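Local atomic coordinates of putative membrane anchored protein (Corynebacterium diphtheriae, PDB entry 3LSO), a protein that is of unknown function but is probably held at the membrane of the bacterium, exposing an elongated chain of beta domains. Residues B[98-103]-B[113-118]; B[290-295]-B[440-445]. All blocks are in the same frame, centred on the assembly; numbering follows the deposited sequence.

Contact 1. Residues B[98-103]-B[113-118]; sequences VGKNVK and LSNGVL
Strand 87-97 runs antiparallel to strand 117-129, and just past its end segment 98-103 meets the type I' hairpin turn Ser114-Val117, in the N-terminal domain (E-set clan). Val98, Leu113 and Gly116 carry much of the contact. Val98 N lies 2.8 Å from Gly116 O, with 165° at the hydrogen, nearly along the C=O axis; Gly99 N, also hydrogen-bonded to Asn97 OD1, leans only weakly on the same oxygen. The Val98 side chain forks at CB, which lies beside Gly116 O at 4.0 Å. CG1, anti to the carbonyl carbon, crosses obliquely to Leu118 and packs on its CB at 3.7 Å, while CG2, between N and the carbonyl carbon, also lies beside Gly116 O and meets Leu113 CD1 tip to tip at 3.7 Å. The other methyl of Leu113, CD2, comes up against the backbone of Val102 and Lys103, touching Val102 O at 3.5 Å and Val102 CG1 at 3.9 Å, the two side chains crossing at about a right angle. On the exposed side Lys100 runs alongside Asn115, pointing the same way, its CE 3.2 Å from Asn115 OD1. Gly116 and Asn115 both have positive phi. Phe154 and Leu104 continue the apolar cluster around Val98 and Leu118. The chemistry is thus two-layered: the Val98 bond holds this segment to the turn, and Val98, Val102, Leu113 and Leu118 pack alongside it.

Contact 2. Residues B[290-295]-B[440-445]; sequences TKKPED and LKDLVS
A type I beta turn, Lys292-Asp295, in the linker between strands 278-285 and 298-303 lies over the start of strand 440-453, next to its antiparallel partner 425-435. The polar bonds centre on Asp442 and Lys292. Asp442 turns its carboxylate to the linker, with CG anti to its backbone N (chi1 -159°), and OD2 takes the Lys292 amide through its syn lone pair at 3.0 Å from Lys292 N. The extended Lys292 chain slides past this carboxylate in the opposite direction, CG 3.2 Å from Asp442 OD2, and ends on the strand backbone, with NZ hydrogen-bonded to Lys441 O nearly along the C=O axis. Like charges also meet: Asp295 OD2 lies 4.0 Å from Asp442 OD2, the carboxylate planes 51° apart. Lys435, in a salt bridge with Asp295 OD1, and Tyr299, hydrogen-bonded to OD2, probably offset the repulsion. Apolar contacts flank the polar centre. Leu440 CD2 touches Glu294 CG at 3.9 Å, and at the other end Val444 CG1 lies 4.1 Å from Lys291 CB. Finally, a water lies within hydrogen-bonding distance of both segments, 2.7 Å from Thr290 O and 2.6 Å from Asp442 OD1.

How the contacts relate
Contact 1 comes first along the chain and closes before contact 2 opens; their centres are 65 Å apart, on opposite sides of the chain's centre, and their nearest atoms about 48 Å apart. No sheet is common to both. Contact 1 is local, joining pieces ten residues apart in the N-terminal region, whereas contact 2 spans 145 residues and fastens a linker to the strand 440-453 of the last sheet. Between them along the chain lies the five-strand sheet that includes strands 203-204 and 278-285. This is consistent with a row of beta domains, in which contact 2 joins the segment following strand 278-285 to the C-terminal sheet.

Contact 1. Residues B[98-103]-B[113-118]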
loop_
_atom_site.group_PDB
_atom_site.type_symbol
_atom_site.label_atom_id
_atom_site.label_comp_id
_atom_site.label_asym_id
_atom_site.label_seq_id
_atom_site.Cartn_x
_atom_site.Cartn_y
_atom_site.Cartn_z
ATOM N N VAL B 98 -22.489 -8.958 19.334
ATOM C CA VAL B 98 -21.657 -8.539 18.207
ATOM C C VAL B 98 -20.759 -7.360 18.524
ATOM O O VAL B 98 -19.958 -6.970 17.691
ATOM C CB VAL B 98 -22.476 -8.226 16.932
ATOM C CG1 VAL B 98 -23.198 -9.472 16.444
ATOM C CG2 VAL B 98 -23.432 -7.063 17.172
ATOM N N GLY B 99 -20.903 -6.788 19.714
ATOM C CA GLY B 99 -20.127 -5.615 20.087
ATOM C C GLY B 99 -20.611 -4.370 19.372
ATOM O O GLY B 99 -21.446 -4.435 18.470
ATOM N N LYS B 100 -20.074 -3.227 19.767
ATOM C CA LYS B 100 -20.614 -1.943 19.316
ATOM C C LYS B 100 -19.976 -1.377 18.040
ATOM O O LYS B 100 -20.188 -0.216 17.725
ATOM C CB LYS B 100 -20.590 -0.917 20.475
ATOM C CG LYS B 100 -21.799 -1.046 21.433
ATOM C CD LYS B 100 -21.472 -0.699 22.888
ATOM C CE LYS B 100 -22.399 -1.465 23.857
ATOM N NZ LYS B 100 -22.173 -1.120 25.294
ATOM N N ASN B 101 -19.242 -2.206 17.295
ATOM C CA ASN B 101 -18.463 -1.752 16.128
ATOM C C ASN B 101 -19.119 -2.086 14.775
ATOM O O ASN B 101 -18.469 -2.072 13.718
ATOM C CB ASN B 101 -17.054 -2.355 16.225
ATOM C CG ASN B 101 -16.062 -1.778 15.209
ATOM O OD1 ASN B 101 -16.219 -0.661 14.687
ATOM N ND2 ASN B 101 -15.009 -2.551 14.941
ATOM N N VAL B 102 -20.417 -2.361 14.807
ATOM C CA VAL B 102 -21.108 -2.879 13.632
ATOM C C VAL B 102 -22.564 -2.382 13.553
ATOM O O VAL B 102 -23.211 -2.143 14.578
ATOM C CB VAL B 102 -21.064 -4.424 13.636
ATOM C CG1 VAL B 102 -22.208 -4.965 14.435
ATOM C CG2 VAL B 102 -21.105 -4.989 12.241
ATOM N N LYS B 103 -23.054 -2.215 12.325
ATOM C CA LYS B 103 -24.452 -1.879 12.074
ATOM C C LYS B 103 -24.997 -2.687 10.871
ATOM O O LYS B 103 -24.226 -3.197 10.047
ATOM C CB LYS B 103 -24.628 -0.361 11.890
ATOM C CG LYS B 103 -24.244 0.171 10.523
ATOM C CD LYS B 103 -24.233 1.693 10.493
ATOM C CE LYS B 103 -24.437 2.231 9.068
ATOM N NZ LYS B 103 -23.701 3.510 8.838
ATOM N N LEU B 113 -30.683 -4.547 15.807
ATOM C CA LEU B 113 -29.391 -4.393 16.427
ATOM C C LEU B 113 -29.429 -3.314 17.489
ATOM O O LEU B 113 -29.373 -2.126 17.193
ATOM C CB LEU B 113 -28.342 -4.077 15.361
ATOM C CG LEU B 113 -26.845 -3.974 15.692
ATOM C CD1 LEU B 113 -26.403 -4.964 16.731
ATOM C CD2 LEU B 113 -26.059 -4.204 14.439
ATOM N N SER B 114 -29.509 -3.732 18.740
ATOM C CA SER B 114 -29.551 -2.788 19.838
ATOM C C SER B 114 -28.406 -3.002 20.827
ATOM O O SER B 114 -28.259 -4.093 21.395
ATOM C CB SER B 114 -30.898 -2.878 20.559
ATOM O OG SER B 114 -30.975 -1.917 21.596
ATOM N N ASN B 115 -27.603 -1.953 21.027
ATOM C CA ASN B 115 -26.623 -1.931 22.115
ATOM C C ASN B 115 -25.741 -3.201 22.073
ATOM O O ASN B 115 -25.617 -3.952 23.054
ATOM C CB ASN B 115 -27.359 -1.737 23.467
ATOM C CG ASN B 115 -26.416 -1.650 24.667
ATOM O OD1 ASN B 115 -25.440 -0.888 24.668
ATOM N ND2 ASN B 115 -26.718 -2.428 25.703
ATOM N N GLY B 116 -25.164 -3.438 20.896
ATOM C CA GLY B 116 -24.240 -4.539 20.685
ATOM C C GLY B 116 -24.868 -5.912 20.526
ATOM O O GLY B 116 -24.168 -6.907 20.300
ATOM N N VAL B 117 -26.184 -5.989 20.649
ATOM C CA VAL B 117 -26.838 -7.279 20.546
ATOM C C VAL B 117 -27.519 -7.371 19.202
ATOM O O VAL B 117 -28.261 -6.470 18.815
ATOM C CB VAL B 117 -27.858 -7.516 21.663
ATOM C CG1 VAL B 117 -28.294 -8.966 21.648
ATOM C CG2 VAL B 117 -27.271 -7.155 23.020
ATOM N N LEU B 118 -27.224 -8.451 18.486
ATOM C CA LEU B 118 -27.880 -8.744 17.235
ATOM C C LEU B 118 -28.967 -9.755 17.501
ATOM O O LEU B 118 -28.688 -10.869 17.945
ATOM C CB LEU B 118 -26.905 -9.325 16.209
ATOM C CG LEU B 118 -27.585 -9.757 14.891
ATOM C CD1 LEU B 118 -28.174 -8.550 14.150
ATOM C CD2 LEU B 118 -26.640 -10.517 13.989
#

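Contact 2. Residues B[290-295]-B[440-445]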
loop_
_atom_site.group_PDB
_atom_site.type_symbol
_atom_site.label_atom_id
_atom_site.label_comp_id
_atom_site.label_asym_id
_atom_site.label_seq_id
_atom_site.Cartn_x
_atom_site.Cartn_y
_atom_site.Cartn_z
ATOM N N THR B 290 19.806 9.881 -19.459
ATOM C CA THR B 290 19.613 8.477 -19.737
ATOM C C THR B 290 20.471 8.111 -20.942
ATOM O O THR B 290 20.850 8.984 -21.723
ATOM C CB THR B 290 18.151 8.195 -20.047
ATOM O OG1 THR B 290 17.626 9.297 -20.791
ATOM C CG2 THR B 290 17.347 8.030 -18.748
ATOM N N LYS B 291 20.791 6.822 -21.077
ATOM C CA LYS B 291 21.573 6.356 -22.213
ATOM C C LYS B 291 20.801 6.724 -23.461
ATOM O O LYS B 291 19.583 6.874 -23.422
ATOM C CB LYS B 291 21.876 4.849 -22.138
ATOM C CG LYS B 291 20.659 3.942 -22.189
ATOM C CD LYS B 291 20.989 2.471 -22.006
ATOM C CE LYS B 291 19.782 1.641 -22.394
ATOM N NZ LYS B 291 20.104 0.218 -22.655
ATOM N N LYS B 292 21.522 6.926 -24.550
ATOM C CA LYS B 292 20.918 7.346 -25.789
ATOM C C LYS B 292 20.124 6.163 -26.305
ATOM O O LYS B 292 20.422 5.023 -25.938
ATOM C CB LYS B 292 22.021 7.769 -26.775
ATOM C CG LYS B 292 22.632 9.133 -26.463
ATOM C CD LYS B 292 23.597 9.626 -27.525
ATOM C CE LYS B 292 24.086 11.021 -27.129
ATOM N NZ LYS B 292 24.839 11.712 -28.201
ATOM N N PRO B 293 19.094 6.410 -27.141
ATOM C CA PRO B 293 18.298 5.234 -27.563
ATOM C C PRO B 293 19.114 4.209 -28.322
ATOM O O PRO B 293 18.784 3.024 -28.309
ATOM C CB PRO B 293 17.188 5.838 -28.440
ATOM C CG PRO B 293 17.024 7.218 -27.912
ATOM C CD PRO B 293 18.443 7.674 -27.543
ATOM N N GLU B 294 20.187 4.651 -28.953
ATOM C CA GLU B 294 20.973 3.720 -29.740
ATOM C C GLU B 294 22.065 3.038 -28.931
ATOM O O GLU B 294 22.800 2.213 -29.465
ATOM C CB GLU B 294 21.499 4.348 -31.040
ATOM C CG GLU B 294 22.381 5.580 -30.881
ATOM C CD GLU B 294 21.614 6.890 -30.597
ATOM O OE1 GLU B 294 20.367 6.877 -30.354
ATOM O OE2 GLU B 294 22.295 7.949 -30.617
ATOM N N ASP B 295 22.152 3.372 -27.642
ATOM C CA ASP B 295 22.975 2.636 -26.695
ATOM C C ASP B 295 22.333 1.285 -26.297
ATOM O O ASP B 295 21.467 1.195 -25.398
ATOM C CB ASP B 295 23.243 3.509 -25.490
ATOM C CG ASP B 295 24.438 3.042 -24.678
ATOM O OD1 ASP B 295 24.786 1.831 -24.752
ATOM O OD2 ASP B 295 25.018 3.903 -23.960
ATOM N N LEU B 440 29.383 6.241 -30.995
ATOM C CA LEU B 440 28.650 7.210 -30.215
ATOM C C LEU B 440 29.447 7.731 -29.019
ATOM O O LEU B 440 30.421 7.121 -28.584
ATOM C CB LEU B 440 27.279 6.668 -29.792
ATOM C CG LEU B 440 27.060 5.625 -28.691
ATOM C CD1 LEU B 440 27.359 6.153 -27.290
ATOM C CD2 LEU B 440 25.625 5.126 -28.750
ATOM N N LYS B 441 29.012 8.867 -28.500
ATOM C CA LYS B 441 29.617 9.496 -27.346
ATOM C C LYS B 441 28.456 9.868 -26.440
ATOM O O LYS B 441 27.453 10.434 -26.904
ATOM C CB LYS B 441 30.401 10.759 -27.760
ATOM C CG LYS B 441 31.502 10.542 -28.822
ATOM C CD LYS B 441 31.648 11.729 -29.782
ATOM C CE LYS B 441 32.445 11.330 -31.015
ATOM N NZ LYS B 441 33.300 12.424 -31.548
ATOM N N ASP B 442 28.570 9.557 -25.158
ATOM C CA ASP B 442 27.457 9.752 -24.252
ATOM C C ASP B 442 27.928 9.954 -22.807
ATOM O O ASP B 442 29.002 9.448 -22.408
ATOM C CB ASP B 442 26.556 8.530 -24.342
ATOM C CG ASP B 442 25.131 8.797 -23.867
ATOM O OD1 ASP B 442 24.852 9.932 -23.376
ATOM O OD2 ASP B 442 24.293 7.841 -24.009
ATOM N N LEU B 443 27.142 10.706 -22.030
ATOM C CA LEU B 443 27.334 10.797 -20.591
ATOM C C LEU B 443 26.071 10.257 -19.955
ATOM O O LEU B 443 24.968 10.749 -20.227
ATOM C CB LEU B 443 27.610 12.221 -20.162
ATOM C CG LEU B 443 28.983 12.745 -20.580
ATOM C CD1 LEU B 443 28.991 14.254 -20.669
ATOM C CD2 LEU B 443 30.117 12.270 -19.657
ATOM N N VAL B 444 26.216 9.212 -19.141
ATOM C CA VAL B 444 25.037 8.491 -18.662
ATOM C C VAL B 444 24.963 8.461 -17.143
ATOM O O VAL B 444 25.858 7.917 -16.475
ATOM C CB VAL B 444 25.018 7.057 -19.173
ATOM C CG1 VAL B 444 23.727 6.402 -18.764
ATOM C CG2 VAL B 444 25.194 7.037 -20.675
ATOM N N SER B 445 23.889 9.051 -16.615
ATOM C CA SER B 445 23.621 9.083 -15.181
ATOM C C SER B 445 23.395 7.690 -14.653
ATOM O O SER B 445 22.592 6.940 -15.214
ATOM C CB SER B 445 22.383 9.917 -14.914
ATOM O OG SER B 445 22.624 11.238 -15.338
HETATM O O HOH W 1 22.836 10.722 -22.001
#